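Local coordinates for nuclear inclusion protein A (Tobacco vein mottling virus, PDB 3MMG) that probably works as a 3C-type cysteine protease of peptidase family C4, cleaving peptide bonds in the viral polyprotein, at residues L169-T172 / T173-S176; V180-P183 / E184-A188; N115-Q118 / K119-S122. The protein carries 3 engineered substitutions. All coordinates share one frame; numbering follows the deposited sequence.

Interaction 1: L169-T172 / T173-S176; sequences LTHT and TNGS
H171 and N174 form the tight part of this turn. The N174 amide lies over one face of the imidazole with the two planes only 19° apart, and ND2 of N174 sits 3.2 Å above the plane of the H171 ring. H171 reaches this place because CG is anti to its backbone N (chi1 -170°). ND1 of H171 accepts two backbone N-H groups, 3.0 Å from T173 N and 3.0 Å from N174 N. Both bonds are nearly straight, though T173 N comes in near the ring plane and N174 N more steeply from it. N174 OD1 in turn takes S176 N in its carbonyl plane at 3.0 Å, an Asx turn, and S176 OG from above that plane. The backbone closes with H171 N to S176 O at 2.8 Å. The outer side is looser: G175 is exposed, and so is T173 beyond its contacts with the ring, and the T172 side chain leads away, its OG1 bonding a polar side chain of the bound peptide. That peptide pairs antiparallel with L169, T170 and H171. With two N-H groups converging on it, ND1 is probably unprotonated, consistent with a neutral ring protonated on NE2.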
# COMPACT_ATOMS: atom_id res chain seq x y z
N LEU A 169 7.98 0.51 -5.82
CA LEU A 169 9.02 0.96 -6.76
C LEU A 169 9.22 -0.02 -7.86
O LEU A 169 8.99 -1.22 -7.70
CB LEU A 169 10.40 1.05 -6.08
CG LEU A 169 10.74 1.94 -4.91
CD1 LEU A 169 12.18 1.64 -4.51
CD2 LEU A 169 10.58 3.41 -5.34
N THR A 170 9.76 0.50 -8.96
CA THR A 170 10.36 -0.31 -10.00
C THR A 170 11.65 0.38 -10.45
O THR A 170 11.81 1.60 -10.36
CB THR A 170 9.38 -0.56 -11.18
OG1 THR A 170 9.94 -1.53 -12.07
CG2 THR A 170 9.09 0.74 -11.94
N HIS A 171 12.60 -0.43 -10.90
CA HIS A 171 13.83 0.10 -11.45
C HIS A 171 13.50 0.79 -12.78
O HIS A 171 12.63 0.35 -13.52
CB HIS A 171 14.80 -1.05 -11.66
CG HIS A 171 16.18 -0.61 -11.99
ND1 HIS A 171 16.57 -0.25 -13.27
CD2 HIS A 171 17.29 -0.49 -11.22
CE1 HIS A 171 17.84 0.08 -13.27
NE2 HIS A 171 18.31 -0.05 -12.04
N THR A 172 14.20 1.88 -13.09
CA THR A 172 13.82 2.68 -14.25
C THR A 172 14.17 2.03 -15.59
O THR A 172 13.61 2.40 -16.63
CB THR A 172 14.46 4.08 -14.20
OG1 THR A 172 15.88 3.92 -14.15
CG2 THR A 172 14.00 4.84 -12.97
N THR A 173 15.10 1.07 -15.59
CA THR A 173 15.54 0.43 -16.84
C THR A 173 15.50 -1.09 -16.85
O THR A 173 15.26 -1.68 -17.90
CB THR A 173 16.96 0.86 -17.29
OG1 THR A 173 17.94 0.25 -16.45
CG2 THR A 173 17.12 2.39 -17.26
N ASN A 174 15.76 -1.73 -15.71
CA ASN A 174 15.83 -3.20 -15.69
C ASN A 174 14.57 -3.91 -15.17
O ASN A 174 14.49 -5.13 -15.22
CB ASN A 174 17.11 -3.71 -15.01
CG ASN A 174 17.11 -3.50 -13.51
OD1 ASN A 174 16.07 -3.61 -12.86
ND2 ASN A 174 18.27 -3.23 -12.96
N GLY A 175 13.62 -3.13 -14.68
CA GLY A 175 12.28 -3.63 -14.37
C GLY A 175 12.13 -4.36 -13.04
O GLY A 175 11.03 -4.86 -12.74
N SER A 176 13.20 -4.43 -12.24
CA SER A 176 13.14 -4.99 -10.88
C SER A 176 12.04 -4.27 -10.12
O SER A 176 11.82 -3.09 -10.34
CB SER A 176 14.47 -4.77 -10.13
OG SER A 176 15.53 -5.55 -10.68

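Interaction 2: V180-P183 / E184-A188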
# COMPACT_ATOMS: atom_id res chain seq x y z
N VAL A 180 7.30 -2.00 -0.05
CA VAL A 180 7.73 -1.38 1.22
C VAL A 180 7.07 -2.16 2.34
O VAL A 180 5.86 -2.37 2.29
CB VAL A 180 7.38 0.14 1.35
CG1 VAL A 180 5.89 0.40 0.95
CG2 VAL A 180 7.72 0.68 2.76
N GLU A 181 7.86 -2.58 3.33
CA GLU A 181 7.36 -3.42 4.41
C GLU A 181 6.65 -2.61 5.48
O GLU A 181 7.03 -1.48 5.75
CB GLU A 181 8.51 -4.20 5.07
CG GLU A 181 9.56 -3.28 5.70
CD GLU A 181 10.34 -3.92 6.83
OE1 GLU A 181 10.99 -4.95 6.61
OE2 GLU A 181 10.31 -3.37 7.94
N PHE A 182 5.64 -3.22 6.09
CA PHE A 182 5.09 -2.70 7.34
C PHE A 182 6.09 -2.89 8.46
O PHE A 182 6.85 -3.86 8.45
CB PHE A 182 3.74 -3.38 7.67
CG PHE A 182 2.66 -2.89 6.77
CD1 PHE A 182 2.36 -3.57 5.59
CD2 PHE A 182 2.06 -1.66 7.01
CE1 PHE A 182 1.42 -3.08 4.70
CE2 PHE A 182 1.11 -1.14 6.10
CZ PHE A 182 0.80 -1.85 4.94
N PRO A 183 6.10 -1.96 9.42
CA PRO A 183 6.93 -2.10 10.60
C PRO A 183 6.30 -3.02 11.66
O PRO A 183 5.13 -3.40 11.55
CB PRO A 183 6.98 -0.66 11.13
CG PRO A 183 5.62 -0.13 10.81
CD PRO A 183 5.36 -0.68 9.42
N GLU A 184 7.09 -3.36 12.67
CA GLU A 184 6.61 -4.14 13.81
C GLU A 184 5.50 -3.36 14.52
O GLU A 184 5.57 -2.14 14.59
CB GLU A 184 7.76 -4.35 14.80
CG GLU A 184 7.59 -5.53 15.76
CD GLU A 184 8.75 -5.65 16.76
OE1 GLU A 184 9.75 -4.89 16.65
OE2 GLU A 184 8.66 -6.50 17.67
N LYS A 185 4.51 -4.09 15.03
CA LYS A 185 3.41 -3.53 15.85
C LYS A 185 2.70 -2.38 15.13
O LYS A 185 2.37 -1.35 15.73
CB LYS A 185 3.96 -3.09 17.21
CG LYS A 185 4.44 -4.27 18.03
CD LYS A 185 5.05 -3.86 19.34
CE LYS A 185 5.59 -5.08 20.06
NZ LYS A 185 6.59 -4.70 21.11
N PHE A 186 2.48 -2.56 13.83
CA PHE A 186 1.94 -1.51 13.00
C PHE A 186 0.56 -1.03 13.46
O PHE A 186 0.35 0.18 13.62
CB PHE A 186 1.89 -1.96 11.53
CG PHE A 186 1.18 -0.99 10.63
CD1 PHE A 186 1.72 0.28 10.40
CD2 PHE A 186 -0.02 -1.34 9.99
CE1 PHE A 186 1.06 1.18 9.56
CE2 PHE A 186 -0.67 -0.45 9.15
CZ PHE A 186 -0.13 0.81 8.94
N VAL A 187 -0.38 -1.96 13.62
CA VAL A 187 -1.76 -1.63 14.05
C VAL A 187 -1.77 -0.88 15.40
O VAL A 187 -2.33 0.21 15.52
CB VAL A 187 -2.65 -2.89 14.06
CG1 VAL A 187 -4.07 -2.58 14.61
CG2 VAL A 187 -2.74 -3.47 12.65
N ALA A 188 -1.09 -1.46 16.40
CA ALA A 188 -1.00 -0.86 17.73
C ALA A 188 -0.41 0.55 17.70
O ALA A 188 -0.96 1.47 18.30
CB ALA A 188 -0.20 -1.77 18.67
O HOH W 1 2.97 -5.03 12.32
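F182 and F186, four residues apart, meet edge to face: the edge of the F182 ring is turned toward the face of F186, with centroids 4.7 Å apart and planes at 54°. The inclination is well short of perpendicular, so the edge-to-face pair is inclined rather than a true T. CD2 and CE2 of F182 do the touching. CD2 of F182 stands 3.5 Å above the plane of the F186 ring, over its centre, and CE2 of F182 approaches CE2 of F186 to 3.6 Å. The two rings start from different rotamers. F182 has CG beside its backbone N (chi1 -73°), whereas F186 has CG anti to N (chi1 173°), which turns its ring back toward F182 and P183. P183 adds an aliphatic contact from an oblique direction, its CD lying 3.9 Å from CD1 of F186.

The backbone between the rings is a type II turn from P183 to F186, with K185 at its second corner and at the N-cap position. P183 O and F186 N are 3.6 Å apart and make no direct hydrogen bond; instead a water gives a proton to P183 O at 2.8 Å and accepts one from F186 N at 2.9 Å. The carboxylate of E184 and the amine of K185 belong to the exposed outer side of the turn.

F100 packs edge-to-face against both rings, and both also touch I42 of strand 40-43 in the other sheet. The arrangement is thus a three-ring aromatic cluster under a strand-turn-helix connection, leading from strand 177-181 into helix 186-192, at a place where the two beta sheets of this PA-clan, chymotrypsin-like protease come together.

Interaction 3: N115-Q118 / K119-S122; sequences NFQQ and KSVS
A beta hairpin formed by strands 109-116 and 121-133 reaches its tip here, with the chain reversing through Q118 and K119. N115 and S122 make the antiparallel hydrogen-bonded pair: N115 N reaches S122 O at 2.8 Å, and S122 N returns the bond to N115 O at 2.9 Å. F116 and V121 form the next, non-hydrogen-bonded pair, their CA atoms 4.5 Å apart. On their shared face the two side chains run side by side, and CG1 of V121 meets CD2 of F116 at 3.5 Å. F116 CG (chi1 -64°) and V121 CG1 (chi1 -58°) both lie anti to the carbonyl carbon, which sets phenyl and methyl next to each other. Past the strands, Q117 N binds S120 O at 2.9 Å. A weak side-chain bond runs alongside it: NE2 of Q117 lies 2.9 Å from OG of S120, but bent at 129°. Q117, Q118, K119 and S120 are all exposed, so the tip is a polar surface feature. Behind it the two strands enter the six-stranded antiparallel barrel, where strand 121-133 lies between strands 109-116 and 139-142.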
# COMPACT_ATOMS: atom_id res chain seq x y z
N ASN A 115 -11.10 -6.14 -8.28
CA ASN A 115 -11.78 -5.61 -9.44
C ASN A 115 -13.13 -5.11 -8.95
O ASN A 115 -13.75 -5.73 -8.08
CB ASN A 115 -11.97 -6.71 -10.46
CG ASN A 115 -12.56 -6.20 -11.75
OD1 ASN A 115 -13.48 -6.79 -12.29
ND2 ASN A 115 -12.02 -5.10 -12.25
N PHE A 116 -13.57 -3.98 -9.49
CA PHE A 116 -14.86 -3.40 -9.08
C PHE A 116 -15.87 -3.63 -10.20
O PHE A 116 -15.61 -3.29 -11.37
CB PHE A 116 -14.68 -1.92 -8.71
CG PHE A 116 -13.78 -1.73 -7.51
CD1 PHE A 116 -12.40 -1.80 -7.64
CD2 PHE A 116 -14.31 -1.58 -6.25
CE1 PHE A 116 -11.56 -1.68 -6.55
CE2 PHE A 116 -13.47 -1.46 -5.14
CZ PHE A 116 -12.10 -1.52 -5.29
N GLN A 117 -17.02 -4.21 -9.83
CA GLN A 117 -18.06 -4.60 -10.79
C GLN A 117 -19.37 -3.89 -10.41
O GLN A 117 -19.36 -3.00 -9.53
CB GLN A 117 -18.23 -6.12 -10.83
CG GLN A 117 -16.89 -6.85 -10.98
CD GLN A 117 -16.94 -8.35 -10.71
OE1 GLN A 117 -16.33 -9.12 -11.45
NE2 GLN A 117 -17.65 -8.76 -9.67
N GLN A 118 -20.47 -4.24 -11.06
CA GLN A 118 -21.69 -3.45 -10.82
C GLN A 118 -22.22 -3.59 -9.40
O GLN A 118 -22.57 -2.58 -8.76
CB GLN A 118 -22.79 -3.80 -11.81
CG GLN A 118 -23.95 -2.83 -11.74
CD GLN A 118 -25.00 -3.12 -12.78
OE1 GLN A 118 -24.69 -3.45 -13.93
NE2 GLN A 118 -26.27 -2.96 -12.40
N LYS A 119 -22.33 -4.83 -8.93
CA LYS A 119 -23.01 -5.09 -7.66
C LYS A 119 -22.08 -5.65 -6.58
O LYS A 119 -22.51 -5.91 -5.45
CB LYS A 119 -24.16 -6.10 -7.88
CG LYS A 119 -25.13 -5.69 -8.99
CD LYS A 119 -26.34 -6.60 -8.96
CE LYS A 119 -27.06 -6.58 -10.29
NZ LYS A 119 -28.55 -6.66 -10.11
N SER A 120 -20.82 -5.82 -6.95
CA SER A 120 -19.88 -6.61 -6.15
C SER A 120 -18.47 -6.25 -6.55
O SER A 120 -18.25 -5.49 -7.50
CB SER A 120 -20.07 -8.12 -6.45
OG SER A 120 -19.82 -8.41 -7.84
N VAL A 121 -17.50 -6.78 -5.81
CA VAL A 121 -16.11 -6.68 -6.28
C VAL A 121 -15.61 -8.11 -6.40
O VAL A 121 -16.18 -9.03 -5.80
CB VAL A 121 -15.18 -5.93 -5.29
CG1 VAL A 121 -15.71 -4.52 -5.03
CG2 VAL A 121 -15.03 -6.70 -3.97
N SER A 122 -14.54 -8.31 -7.16
CA SER A 122 -13.94 -9.65 -7.20
C SER A 122 -12.49 -9.57 -6.79
O SER A 122 -11.84 -8.54 -6.98
CB SER A 122 -14.05 -10.27 -8.59
OG SER A 122 -13.32 -9.51 -9.53

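All three contacts involve strands of the same six-stranded barrel. Interactions 1 and 2 are consecutive: 169-176 carries the chain from strand 163-171 toward its neighbour 177-181, and 180-188 begins at the end of that second strand. Their centres are nevertheless 25 Å apart, consistent with contacts at the two ends of the strand. Interaction 3 is remote from both, its nearest atoms about 20 Å from interaction 1 and about 16 Å from interaction 2, and it lies across the chain's centre from interaction 2. The bound peptide meets 169-172, consistent with a direct part in substrate recognition, while interaction 2 belongs to the barrel junction and interaction 3 to the exposed hairpin tip.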